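Local coordinates for 378aa long hypothetical citrate synthase (Sulfolobus tokodaii, PDB 1VGM), which belongs to the citrate synthase family and adopts a largely helical fold, with two copies of the chain in the assembly, at residues Asn71-Val76 with Ala121-Ala126; Gly95-Ala100 with Ala133-Ala138; Ala115-Leu120 with Tyr350-His355; Lys127-Thr132 with Glu155-Ala160; Val195-Leu200 with Ala345-Tyr350. All coordinates share one frame; numbering follows the deposited sequence.

Contact 1: Asn71-Val76 with Ala121-Ala126; sequences NESFEV and AVQIIA
The backbone of S73 and F74, just beyond helix 60-71, comes close to one flank of helix 117-139, with the CA of S73 5.3 Å from the CA of Q123 and the CA of F74 5.2 Å from the CA of A126. Such closeness rests on small groups. The CB of S73 points at the helix and meets the methyl of A126, CB to CB 3.6 Å, while the same methyl lies 3.4 Å from the carbonyl O of S73, an oxygen bonded to K127 NZ. With chi1 of -59°, the OG of S73 sits beside its own backbone N; there it bonds to the carbonyl of I69 and touches the CG of Q123 at 3.4 Å. The ring of F74 presents its edge, CD2 lying 3.2 Å from the carbonyl O of A126, near the ring plane. At the outer margin the chain of Q123 is extended, and a water accepts from its NE2 at 2.9 Å while donating to the OE1 of E72 at 2.6 Å. No direct hydrogen bond joins the two segments. The helix therefore receives the loop through methyl and ring-edge packing, and polar linkage between the segments is left to one water at the more exposed margin.

Contact 2: Gly95-Ala100 with Ala133-Ala138; sequences GMMETA and ANIYRA
M96 and I135 carry most of this helix-to-helix contact, and the path of the methionine explains it. Its CB points at the partner helix and meets the CD1 of I135 at 3.9 Å, with CG1 of that isoleucine slightly farther off. SD of M96 then runs past the CG2 branch of I135 at 4.1 Å. A bend at chi3 (68°) lets the terminal CE touch two groups, the CG2 of I135 and, 3.9 Å away, the CB of A138. The two side chains run past one another, pointing contrary ways, so contact is spread along their lengths. The CD1 of I135 goes deeper, resting 3.6 Å from the backbone N of M97 and 3.8 Å from its CB; here the two side chains cross nearly at right angles. The side-chain contacts are all apolar and buried, although the segment axes approach only to 10.4 Å, with an angle of 129° between their directions. Around this pair, helix 203-214 packs on M97 through L211, helix 153-162 reaches A133 through F157 and T161, and on helix 93-108 the carboxylate of E98 bonds to S205 of the second subunit.

Contact 3: Ala115-Leu120 with Tyr350-His355; sequences ATNKEL and YVEEQH
N117 and E352 reach toward one another, joining the first turn of helix 117-139 to the last turn of helix 331-353 in the mainly helical citrate synthase fold. The amide and the carboxylate lie nearly in one plane, 29° apart. N117 donates through ND2 to the OE2 of E352 over 2.9 Å, with an N-H...O angle of 157°, and the acceptor stays close to the plane of the amide. On the glutamate it is the anti lone pair of OE2, pointing away from OE1, that takes the bond. An extended chain beyond CG carries the carboxylate across the gap, so that OE2 also comes within 3.5 Å of the CB of N117. The other end of the amide is held as well: OD1 accepts from the backbone N of N113, which should fix the flip and keep the NH2 turned toward E352. K118 approaches from a different direction. Its NZ stops 4.3 Å from the OE1 of E352, too far for a salt bridge, although the opposite charges would still attract. W112 packs on V351 nearby, and M203 of helix 203-214 on N117. A water completes the link between the charged groups, accepting from the NZ of K118 at 2.7 Å and lying 2.7 Å from the OE2 of E352.

Contact 4: Lys127-Thr132 with Glu155-Ala160; sequences KTATIT and ESFLAA
F157 brings its ring up to A129 and T132, and almost all of the tight packing in this helix pair belongs to that one ring. Its CG stands anti to the backbone N (chi1 170°), which swings the ring toward helix 117-139. There the CD1 edge meets the carbonyl O of A129 at 3.5 Å, near the ring plane, and the CB of the same alanine at 3.9 Å. Farther along the ring, CZ lies 3.8 Å from the CG2 of T132, a slanting approach. At chi1 -60° the OG1 of T132 lies beside its own N and donates to the T128 carbonyl O at 2.8 Å, tilted 33° from the carbonyl plane, leaving CG2 on the side of the ring; the backbone N of T132 reaches that oxygen from the opposite face. The contact slackens at A160, whose CB points at the other segment yet comes no nearer than 5.9 Å. Beyond it A159, on the far side of its helix, is partly exposed. Two further helices pack on the ring, through L334 and L337 of helix 331-353 and M174 of helix 168-180; M97 of helix 93-108 packs instead on T132.

Contact 5: Val195-Leu200 with Ala345-Tyr350; sequences VASSTL and AHIIEY
S197 and S198, near the C-terminal end of helix 188-197, are the residues that meet I347 and Y350 of helix 331-353. Along the chain, V195 comes first and contributes its carbonyl, which accepts from the OG of S198 at 2.8 Å. A196 turns to the side, against C206 of helix 203-214 and A212 of the second subunit. S197 then faces the partner directly, its CB 3.8 Å from both the CB and the CG2 of I347. Its OG, placed by a chi1 of 75° between the backbone N and the carbonyl carbon, bonds to the L194 carbonyl and lies 3.5 Å from the CD2 of Y350, at a slant to the ring. S198 follows with its CB 3.8 Å from the CE2 of the same ring, again obliquely. T199 lies at the second subunit, to which its backbone is hydrogen-bonded. L200 has left the helical conformation; its positive phi completes a Schellman motif, its N bonded to the S197 carbonyl at 2.8 Å. Y350 OH is bonded to the R356 carbonyl, which anchors the far end of the ring. Although two serines touch the tyrosine, no hydrogen bond crosses between the segments: both hydroxyls are bonded to carbonyls of their own helix, leaving CB atoms and the isoleucine branch to make a snug, mainly van der Waals junction.

In the fold
Helix 117-139 is the common element of contacts 1 to 4, whereas contacts 3 and 5 share helix 331-353 and Y350. Contacts 1, 2, 4 and 5 are buried; contact 3, whose centre lies about 21 Å from that of the chain, is only partly so, and it alone has a direct hydrogen bond between its segments. Between side chains contact 2 is apolar, contact 4 sets a ring against methyls and a carbonyl, and contact 1 adds a water at its margin. K127 and T130 of contact 4 bond to loop carbonyls of contact 1, while R137 of contact 2 bonds to A160 of contact 4. Contacts 2 and 5 reach the second subunit, as does H355 of contact 3.

Contact 1: Asn71-Val76 with Ala121-Ala126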
# COMPACT_ATOMS: atom_id res chain seq x y z
N ASN A 71 3.69 6.40 -26.31
CA ASN A 71 4.25 7.67 -26.75
C ASN A 71 3.28 8.83 -26.54
O ASN A 71 3.69 9.99 -26.53
CB ASN A 71 4.64 7.59 -28.24
CG ASN A 71 5.97 6.91 -28.45
OD1 ASN A 71 6.91 7.11 -27.68
ND2 ASN A 71 6.06 6.10 -29.51
N GLU A 72 2.00 8.51 -26.38
CA GLU A 72 1.00 9.54 -26.12
C GLU A 72 0.66 9.68 -24.64
O GLU A 72 -0.25 10.42 -24.29
CB GLU A 72 -0.28 9.26 -26.93
CG GLU A 72 -1.13 8.13 -26.37
CD GLU A 72 -2.26 7.72 -27.33
OE1 GLU A 72 -2.94 6.71 -27.05
OE2 GLU A 72 -2.46 8.41 -28.34
N SER A 73 1.38 8.97 -23.77
CA SER A 73 0.97 8.88 -22.37
C SER A 73 2.00 9.32 -21.33
O SER A 73 1.86 8.99 -20.15
CB SER A 73 0.53 7.45 -22.07
OG SER A 73 -0.54 7.05 -22.90
N PHE A 74 3.03 10.06 -21.75
CA PHE A 74 4.12 10.44 -20.84
C PHE A 74 3.76 11.61 -19.92
O PHE A 74 4.35 11.77 -18.84
CB PHE A 74 5.38 10.79 -21.64
CG PHE A 74 6.14 9.60 -22.13
CD1 PHE A 74 6.50 9.49 -23.48
CD2 PHE A 74 6.52 8.57 -21.26
CE1 PHE A 74 7.21 8.39 -23.95
CE2 PHE A 74 7.23 7.46 -21.72
CZ PHE A 74 7.58 7.37 -23.07
N GLU A 75 2.80 12.43 -20.34
CA GLU A 75 2.35 13.56 -19.54
C GLU A 75 1.86 13.10 -18.17
O GLU A 75 1.23 12.05 -18.05
CB GLU A 75 1.21 14.28 -20.26
CG GLU A 75 0.27 13.33 -21.00
CD GLU A 75 -1.17 13.82 -21.03
OE1 GLU A 75 -1.40 14.97 -21.47
OE2 GLU A 75 -2.08 13.05 -20.62
N VAL A 76 2.13 13.90 -17.14
CA VAL A 76 1.49 13.70 -15.84
C VAL A 76 0.87 15.01 -15.35
O VAL A 76 1.23 16.09 -15.82
CB VAL A 76 2.52 13.24 -14.77
CG1 VAL A 76 3.03 11.85 -15.10
CG2 VAL A 76 3.67 14.24 -14.71
N ALA A 121 -2.92 -0.03 -18.20
CA ALA A 121 -1.61 -0.53 -17.77
C ALA A 121 -0.44 0.06 -18.56
O ALA A 121 0.58 0.43 -17.98
CB ALA A 121 -1.58 -2.06 -17.86
N VAL A 122 -0.58 0.13 -19.88
CA VAL A 122 0.47 0.69 -20.72
C VAL A 122 0.69 2.17 -20.41
O VAL A 122 1.83 2.62 -20.28
CB VAL A 122 0.15 0.53 -22.23
CG1 VAL A 122 1.33 1.01 -23.07
CG2 VAL A 122 -0.15 -0.92 -22.55
N GLN A 123 -0.41 2.92 -20.28
CA GLN A 123 -0.33 4.33 -19.90
C GLN A 123 0.41 4.49 -18.58
O GLN A 123 1.25 5.38 -18.44
CB GLN A 123 -1.74 4.92 -19.75
CG GLN A 123 -2.53 4.95 -21.05
CD GLN A 123 -3.94 5.51 -20.87
OE1 GLN A 123 -4.48 5.53 -19.76
NE2 GLN A 123 -4.54 5.94 -21.97
N ILE A 124 0.12 3.62 -17.62
CA ILE A 124 0.79 3.70 -16.32
C ILE A 124 2.29 3.44 -16.46
O ILE A 124 3.11 4.07 -15.79
CB ILE A 124 0.20 2.66 -15.32
CG1 ILE A 124 -1.28 2.97 -15.06
CG2 ILE A 124 1.01 2.67 -14.00
CD1 ILE A 124 -1.94 2.00 -14.10
N ILE A 125 2.65 2.51 -17.33
CA ILE A 125 4.05 2.23 -17.60
C ILE A 125 4.74 3.44 -18.21
O ILE A 125 5.87 3.77 -17.86
CB ILE A 125 4.18 0.98 -18.52
CG1 ILE A 125 3.89 -0.28 -17.69
CG2 ILE A 125 5.57 0.89 -19.13
CD1 ILE A 125 3.53 -1.50 -18.50
N ALA A 126 4.04 4.13 -19.11
CA ALA A 126 4.53 5.40 -19.65
C ALA A 126 4.87 6.40 -18.53
O ALA A 126 5.94 6.98 -18.51
CB ALA A 126 3.49 5.99 -20.59
O HOH W 1 -3.92 5.81 -24.81

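Contact 2: Gly95-Ala100 with Ala133-Ala138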
# COMPACT_ATOMS: atom_id res chain seq x y z
N GLY A 95 9.93 6.71 -1.55
CA GLY A 95 9.07 7.71 -0.93
C GLY A 95 8.48 8.68 -1.94
O GLY A 95 7.27 8.94 -1.96
N MET A 96 9.33 9.23 -2.79
CA MET A 96 8.86 10.20 -3.76
C MET A 96 7.95 9.53 -4.79
O MET A 96 6.95 10.11 -5.23
CB MET A 96 10.06 10.88 -4.42
CG MET A 96 10.81 11.81 -3.46
SD MET A 96 12.39 12.39 -4.08
CE MET A 96 11.86 13.44 -5.43
N MET A 97 8.28 8.31 -5.16
CA MET A 97 7.49 7.60 -6.17
C MET A 97 6.11 7.23 -5.64
O MET A 97 5.12 7.39 -6.34
CB MET A 97 8.23 6.34 -6.63
CG MET A 97 7.66 5.75 -7.90
SD MET A 97 8.63 4.37 -8.54
CE MET A 97 10.24 5.10 -8.60
N GLU A 98 6.05 6.73 -4.41
CA GLU A 98 4.76 6.34 -3.84
C GLU A 98 3.86 7.56 -3.69
O GLU A 98 2.64 7.47 -3.88
CB GLU A 98 4.94 5.64 -2.48
CG GLU A 98 5.29 6.53 -1.30
CD GLU A 98 5.43 5.74 -0.00
OE1 GLU A 98 6.04 6.27 0.95
OE2 GLU A 98 4.95 4.59 0.07
N THR A 99 4.46 8.70 -3.39
CA THR A 99 3.73 9.96 -3.33
C THR A 99 3.19 10.36 -4.70
O THR A 99 2.02 10.71 -4.83
CB THR A 99 4.62 11.12 -2.82
OG1 THR A 99 5.16 10.79 -1.54
CG2 THR A 99 3.79 12.40 -2.70
N ALA A 100 4.05 10.31 -5.72
CA ALA A 100 3.63 10.64 -7.08
C ALA A 100 2.45 9.78 -7.51
O ALA A 100 1.49 10.28 -8.11
CB ALA A 100 4.80 10.45 -8.06
N ALA A 133 12.24 9.39 -14.01
CA ALA A 133 13.17 10.35 -14.60
C ALA A 133 13.22 11.63 -13.79
O ALA A 133 14.30 12.19 -13.55
CB ALA A 133 12.78 10.65 -16.03
N ASN A 134 12.06 12.11 -13.36
CA ASN A 134 12.00 13.42 -12.72
C ASN A 134 12.34 13.36 -11.23
O ASN A 134 12.75 14.36 -10.63
CB ASN A 134 10.62 14.03 -12.92
CG ASN A 134 10.50 14.76 -14.24
OD1 ASN A 134 10.98 15.88 -14.38
ND2 ASN A 134 9.86 14.12 -15.21
N ILE A 135 12.19 12.18 -10.64
CA ILE A 135 12.71 11.95 -9.30
C ILE A 135 14.22 12.12 -9.29
O ILE A 135 14.75 12.83 -8.44
CB ILE A 135 12.36 10.53 -8.78
CG1 ILE A 135 10.86 10.45 -8.50
CG2 ILE A 135 13.17 10.24 -7.51
CD1 ILE A 135 10.42 9.12 -7.93
N TYR A 136 14.92 11.48 -10.22
CA TYR A 136 16.35 11.73 -10.39
C TYR A 136 16.62 13.22 -10.52
O TYR A 136 17.51 13.76 -9.85
CB TYR A 136 16.89 11.00 -11.63
CG TYR A 136 18.26 11.48 -12.06
CD1 TYR A 136 19.39 11.22 -11.27
CD2 TYR A 136 18.43 12.20 -13.24
CE1 TYR A 136 20.65 11.69 -11.65
CE2 TYR A 136 19.68 12.67 -13.63
CZ TYR A 136 20.78 12.41 -12.83
OH TYR A 136 22.01 12.89 -13.22
N ARG A 137 15.86 13.90 -11.37
CA ARG A 137 16.14 15.29 -11.66
C ARG A 137 15.93 16.17 -10.42
O ARG A 137 16.76 17.02 -10.11
CB ARG A 137 15.26 15.77 -12.81
CG ARG A 137 15.80 15.37 -14.16
CD ARG A 137 14.86 15.71 -15.29
NE ARG A 137 15.53 15.61 -16.57
CZ ARG A 137 16.41 16.49 -17.04
NH1 ARG A 137 16.59 17.66 -16.43
NH2 ARG A 137 17.12 16.20 -18.12
N ALA A 138 14.82 15.95 -9.71
CA ALA A 138 14.54 16.67 -8.48
C ALA A 138 15.65 16.50 -7.44
O ALA A 138 16.05 17.46 -6.79
CB ALA A 138 13.21 16.20 -7.89

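Contact 3: Ala115-Leu120 with Tyr350-His355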
# COMPACT_ATOMS: atom_id res chain seq x y z
N ALA A 115 -12.46 -3.88 -20.72
CA ALA A 115 -12.25 -3.35 -22.07
C ALA A 115 -11.09 -2.35 -22.12
O ALA A 115 -10.57 -2.07 -23.20
CB ALA A 115 -13.53 -2.69 -22.59
N THR A 116 -10.68 -1.80 -20.98
CA THR A 116 -9.62 -0.79 -21.00
C THR A 116 -8.45 -1.05 -20.05
O THR A 116 -7.48 -0.29 -20.04
CB THR A 116 -10.17 0.63 -20.69
OG1 THR A 116 -10.82 0.63 -19.42
CG2 THR A 116 -11.16 1.07 -21.75
N ASN A 117 -8.54 -2.10 -19.25
CA ASN A 117 -7.54 -2.31 -18.20
C ASN A 117 -6.13 -2.41 -18.78
O ASN A 117 -5.19 -1.87 -18.21
CB ASN A 117 -7.86 -3.58 -17.40
CG ASN A 117 -8.97 -3.37 -16.38
OD1 ASN A 117 -9.28 -2.24 -16.01
ND2 ASN A 117 -9.57 -4.46 -15.92
N LYS A 118 -5.99 -3.10 -19.91
CA LYS A 118 -4.67 -3.38 -20.47
C LYS A 118 -4.06 -2.12 -21.06
O LYS A 118 -2.86 -1.86 -20.91
CB LYS A 118 -4.76 -4.45 -21.58
CG LYS A 118 -4.91 -5.87 -21.06
CD LYS A 118 -5.05 -6.87 -22.20
CE LYS A 118 -6.50 -7.08 -22.58
NZ LYS A 118 -7.20 -7.97 -21.61
N GLU A 119 -4.88 -1.33 -21.74
CA GLU A 119 -4.42 -0.07 -22.29
C GLU A 119 -4.06 0.90 -21.16
O GLU A 119 -3.09 1.65 -21.27
CB GLU A 119 -5.51 0.52 -23.19
CG GLU A 119 -5.78 -0.30 -24.46
CD GLU A 119 -6.44 -1.65 -24.18
OE1 GLU A 119 -7.27 -1.74 -23.24
OE2 GLU A 119 -6.12 -2.63 -24.90
N LEU A 120 -4.83 0.87 -20.07
CA LEU A 120 -4.51 1.68 -18.89
C LEU A 120 -3.19 1.28 -18.26
O LEU A 120 -2.42 2.13 -17.84
CB LEU A 120 -5.64 1.58 -17.84
CG LEU A 120 -5.33 2.22 -16.48
CD1 LEU A 120 -5.15 3.72 -16.65
CD2 LEU A 120 -6.45 1.93 -15.49
N TYR A 350 -5.68 -10.96 -11.25
CA TYR A 350 -6.46 -11.13 -10.03
C TYR A 350 -7.87 -10.57 -10.18
O TYR A 350 -8.85 -11.26 -9.90
CB TYR A 350 -5.78 -10.44 -8.84
CG TYR A 350 -6.36 -10.88 -7.51
CD1 TYR A 350 -6.04 -12.13 -6.97
CD2 TYR A 350 -7.24 -10.06 -6.80
CE1 TYR A 350 -6.57 -12.55 -5.76
CE2 TYR A 350 -7.78 -10.48 -5.58
CZ TYR A 350 -7.44 -11.73 -5.06
OH TYR A 350 -7.98 -12.17 -3.87
N VAL A 351 -7.97 -9.32 -10.63
CA VAL A 351 -9.26 -8.66 -10.67
C VAL A 351 -10.14 -9.29 -11.75
O VAL A 351 -11.31 -9.58 -11.50
CB VAL A 351 -9.13 -7.14 -10.94
CG1 VAL A 351 -10.50 -6.52 -11.14
CG2 VAL A 351 -8.43 -6.48 -9.78
N GLU A 352 -9.59 -9.54 -12.93
CA GLU A 352 -10.42 -10.04 -14.03
C GLU A 352 -10.76 -11.52 -13.94
O GLU A 352 -11.84 -11.94 -14.40
CB GLU A 352 -9.76 -9.76 -15.37
CG GLU A 352 -9.59 -8.28 -15.65
CD GLU A 352 -9.11 -8.01 -17.05
OE1 GLU A 352 -8.73 -8.98 -17.73
OE2 GLU A 352 -9.11 -6.84 -17.47
N GLU A 353 -9.88 -12.31 -13.34
CA GLU A 353 -10.03 -13.76 -13.40
C GLU A 353 -10.12 -14.51 -12.07
O GLU A 353 -10.54 -15.67 -12.04
CB GLU A 353 -8.89 -14.36 -14.22
CG GLU A 353 -8.88 -13.96 -15.70
CD GLU A 353 -7.69 -14.56 -16.45
OE1 GLU A 353 -7.53 -15.80 -16.44
OE2 GLU A 353 -6.90 -13.79 -17.06
N GLN A 354 -9.70 -13.88 -10.97
CA GLN A 354 -9.62 -14.59 -9.70
C GLN A 354 -10.11 -13.80 -8.49
O GLN A 354 -9.66 -14.04 -7.37
CB GLN A 354 -8.18 -15.00 -9.42
CG GLN A 354 -7.49 -15.77 -10.50
CD GLN A 354 -6.04 -16.05 -10.17
OE1 GLN A 354 -5.73 -16.79 -9.23
NE2 GLN A 354 -5.13 -15.45 -10.94
N HIS A 355 -11.01 -12.84 -8.70
CA HIS A 355 -11.19 -11.82 -7.68
C HIS A 355 -11.90 -12.35 -6.45
O HIS A 355 -12.90 -13.05 -6.54
CB HIS A 355 -11.98 -10.62 -8.19
CG HIS A 355 -12.21 -9.59 -7.13
ND1 HIS A 355 -13.34 -9.58 -6.35
CD2 HIS A 355 -11.40 -8.62 -6.65
CE1 HIS A 355 -13.22 -8.65 -5.42
NE2 HIS A 355 -12.05 -8.05 -5.57
O HOH W 2 -8.38 -6.22 -19.98

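Contact 4: Lys127-Thr132 with Glu155-Ala160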
# COMPACT_ATOMS: atom_id res chain seq x y z
N LYS A 127 3.93 6.58 -17.61
CA LYS A 127 4.06 7.63 -16.60
C LYS A 127 5.06 7.26 -15.51
O LYS A 127 5.63 8.15 -14.87
CB LYS A 127 2.69 7.92 -15.98
CG LYS A 127 1.69 8.47 -17.00
CD LYS A 127 0.31 8.69 -16.40
CE LYS A 127 -0.73 8.90 -17.50
NZ LYS A 127 -0.37 10.04 -18.39
N THR A 128 5.28 5.97 -15.31
CA THR A 128 6.31 5.50 -14.38
C THR A 128 7.70 5.98 -14.83
O THR A 128 8.53 6.37 -14.02
CB THR A 128 6.31 3.95 -14.30
OG1 THR A 128 4.98 3.50 -13.99
CG2 THR A 128 7.26 3.47 -13.23
N ALA A 129 7.94 5.97 -16.14
CA ALA A 129 9.19 6.49 -16.69
C ALA A 129 9.31 7.99 -16.44
O ALA A 129 10.37 8.48 -16.05
CB ALA A 129 9.25 6.21 -18.20
N THR A 130 8.23 8.71 -16.66
CA THR A 130 8.23 10.15 -16.44
C THR A 130 8.55 10.43 -14.97
O THR A 130 9.42 11.24 -14.65
CB THR A 130 6.87 10.76 -16.81
OG1 THR A 130 6.57 10.47 -18.18
CG2 THR A 130 6.87 12.28 -16.60
N ILE A 131 7.85 9.74 -14.08
CA ILE A 131 8.05 9.95 -12.65
C ILE A 131 9.48 9.58 -12.20
O ILE A 131 10.10 10.32 -11.45
CB ILE A 131 7.02 9.14 -11.83
CG1 ILE A 131 5.67 9.86 -11.89
CG2 ILE A 131 7.47 9.00 -10.38
CD1 ILE A 131 4.49 8.96 -11.55
N THR A 132 9.99 8.45 -12.68
CA THR A 132 11.31 7.99 -12.24
C THR A 132 12.39 8.94 -12.77
O THR A 132 13.35 9.25 -12.06
CB THR A 132 11.59 6.55 -12.75
OG1 THR A 132 10.59 5.66 -12.24
CG2 THR A 132 12.96 6.09 -12.30
N GLU A 155 14.80 4.39 -24.69
CA GLU A 155 15.46 5.59 -25.16
C GLU A 155 14.76 6.81 -24.58
O GLU A 155 15.40 7.70 -24.03
CB GLU A 155 15.46 5.68 -26.69
CG GLU A 155 16.09 6.97 -27.20
CD GLU A 155 16.24 7.02 -28.70
OE1 GLU A 155 15.97 6.00 -29.37
OE2 GLU A 155 16.64 8.08 -29.22
N SER A 156 13.44 6.84 -24.70
CA SER A 156 12.67 7.96 -24.17
C SER A 156 12.93 8.19 -22.69
O SER A 156 13.03 9.34 -22.25
CB SER A 156 11.17 7.73 -24.40
OG SER A 156 10.87 7.85 -25.78
N PHE A 157 13.04 7.11 -21.91
CA PHE A 157 13.30 7.25 -20.48
C PHE A 157 14.71 7.83 -20.28
O PHE A 157 14.89 8.77 -19.52
CB PHE A 157 13.17 5.90 -19.77
CG PHE A 157 13.66 5.91 -18.35
CD1 PHE A 157 13.05 6.74 -17.40
CD2 PHE A 157 14.74 5.12 -17.97
CE1 PHE A 157 13.51 6.77 -16.08
CE2 PHE A 157 15.21 5.14 -16.65
CZ PHE A 157 14.60 5.97 -15.71
N LEU A 158 15.69 7.25 -20.97
CA LEU A 158 17.08 7.65 -20.78
C LEU A 158 17.30 9.10 -21.19
O LEU A 158 18.06 9.82 -20.54
CB LEU A 158 18.02 6.75 -21.59
CG LEU A 158 18.17 5.32 -21.07
CD1 LEU A 158 19.11 4.54 -21.97
CD2 LEU A 158 18.68 5.33 -19.64
N ALA A 159 16.65 9.53 -22.27
CA ALA A 159 16.83 10.88 -22.79
C ALA A 159 16.24 11.94 -21.85
O ALA A 159 16.83 12.99 -21.64
CB ALA A 159 16.18 10.99 -24.18
N ALA A 160 15.09 11.64 -21.27
CA ALA A 160 14.46 12.54 -20.31
C ALA A 160 15.33 12.65 -19.06
O ALA A 160 15.56 13.73 -18.53
CB ALA A 160 13.09 12.02 -19.94

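Contact 5: Val195-Leu200 with Ala345-Tyr350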
# COMPACT_ATOMS: atom_id res chain seq x y z
N VAL A 195 -3.42 -7.10 -2.56
CA VAL A 195 -4.32 -6.83 -1.44
C VAL A 195 -5.19 -5.60 -1.74
O VAL A 195 -6.38 -5.60 -1.45
CB VAL A 195 -3.53 -6.61 -0.13
CG1 VAL A 195 -4.46 -6.11 0.96
CG2 VAL A 195 -2.87 -7.91 0.30
N ALA A 196 -4.59 -4.57 -2.32
CA ALA A 196 -5.35 -3.38 -2.72
C ALA A 196 -6.30 -3.68 -3.88
O ALA A 196 -7.42 -3.18 -3.92
CB ALA A 196 -4.39 -2.26 -3.11
N SER A 197 -5.86 -4.49 -4.84
CA SER A 197 -6.71 -4.77 -5.99
C SER A 197 -7.91 -5.59 -5.55
O SER A 197 -8.98 -5.51 -6.15
CB SER A 197 -5.94 -5.53 -7.07
OG SER A 197 -5.78 -6.89 -6.70
N SER A 198 -7.74 -6.35 -4.47
CA SER A 198 -8.82 -7.16 -3.93
C SER A 198 -10.01 -6.34 -3.44
O SER A 198 -11.13 -6.85 -3.39
CB SER A 198 -8.30 -8.02 -2.77
OG SER A 198 -8.54 -7.38 -1.53
N THR A 199 -9.77 -5.08 -3.09
CA THR A 199 -10.86 -4.16 -2.73
C THR A 199 -11.29 -3.33 -3.94
O THR A 199 -12.13 -2.43 -3.83
CB THR A 199 -10.44 -3.19 -1.62
OG1 THR A 199 -9.40 -2.33 -2.11
CG2 THR A 199 -9.92 -3.95 -0.41
N LEU A 200 -10.71 -3.64 -5.09
CA LEU A 200 -10.93 -2.88 -6.32
C LEU A 200 -10.46 -1.43 -6.21
O LEU A 200 -11.00 -0.55 -6.88
CB LEU A 200 -12.41 -2.92 -6.71
CG LEU A 200 -12.93 -4.29 -7.15
CD1 LEU A 200 -14.38 -4.17 -7.61
CD2 LEU A 200 -12.06 -4.84 -8.27
N ALA A 345 0.40 -6.68 -14.40
CA ALA A 345 -0.05 -7.95 -14.97
C ALA A 345 -0.74 -8.81 -13.90
O ALA A 345 -1.74 -9.45 -14.17
CB ALA A 345 1.13 -8.71 -15.59
N HIS A 346 -0.19 -8.80 -12.70
CA HIS A 346 -0.71 -9.64 -11.62
C HIS A 346 -2.06 -9.16 -11.08
O HIS A 346 -2.93 -9.98 -10.78
CB HIS A 346 0.28 -9.71 -10.45
CG HIS A 346 1.33 -10.77 -10.62
ND1 HIS A 346 1.07 -12.11 -10.41
CD2 HIS A 346 2.63 -10.69 -10.99
CE1 HIS A 346 2.16 -12.81 -10.65
NE2 HIS A 346 3.12 -11.97 -11.01
N ILE A 347 -2.25 -7.85 -10.94
CA ILE A 347 -3.50 -7.37 -10.39
C ILE A 347 -4.63 -7.43 -11.42
O ILE A 347 -5.80 -7.57 -11.05
CB ILE A 347 -3.39 -5.90 -9.84
CG1 ILE A 347 -2.87 -4.96 -10.92
CG2 ILE A 347 -2.47 -5.88 -8.62
CD1 ILE A 347 -2.76 -3.50 -10.47
N ILE A 348 -4.28 -7.35 -12.70
CA ILE A 348 -5.27 -7.51 -13.76
C ILE A 348 -5.74 -8.96 -13.81
O ILE A 348 -6.94 -9.23 -13.92
CB ILE A 348 -4.69 -7.10 -15.14
CG1 ILE A 348 -4.48 -5.59 -15.18
CG2 ILE A 348 -5.66 -7.48 -16.26
CD1 ILE A 348 -3.88 -5.09 -16.48
N GLU A 349 -4.80 -9.89 -13.72
CA GLU A 349 -5.15 -11.31 -13.58
C GLU A 349 -6.08 -11.50 -12.40
O GLU A 349 -7.13 -12.13 -12.52
CB GLU A 349 -3.90 -12.16 -13.37
CG GLU A 349 -3.32 -12.75 -14.64
CD GLU A 349 -2.17 -13.70 -14.37
OE1 GLU A 349 -1.87 -14.53 -15.26
OE2 GLU A 349 -1.55 -13.62 -13.29
N TYR A 350 -5.68 -10.96 -11.25
CA TYR A 350 -6.46 -11.13 -10.03
C TYR A 350 -7.87 -10.57 -10.18
O TYR A 350 -8.85 -11.26 -9.90
CB TYR A 350 -5.78 -10.44 -8.84
CG TYR A 350 -6.36 -10.88 -7.51
CD1 TYR A 350 -6.04 -12.13 -6.97
CD2 TYR A 350 -7.24 -10.06 -6.80
CE1 TYR A 350 -6.57 -12.55 -5.76
CE2 TYR A 350 -7.78 -10.48 -5.58
CZ TYR A 350 -7.44 -11.73 -5.06
OH TYR A 350 -7.98 -12.17 -3.87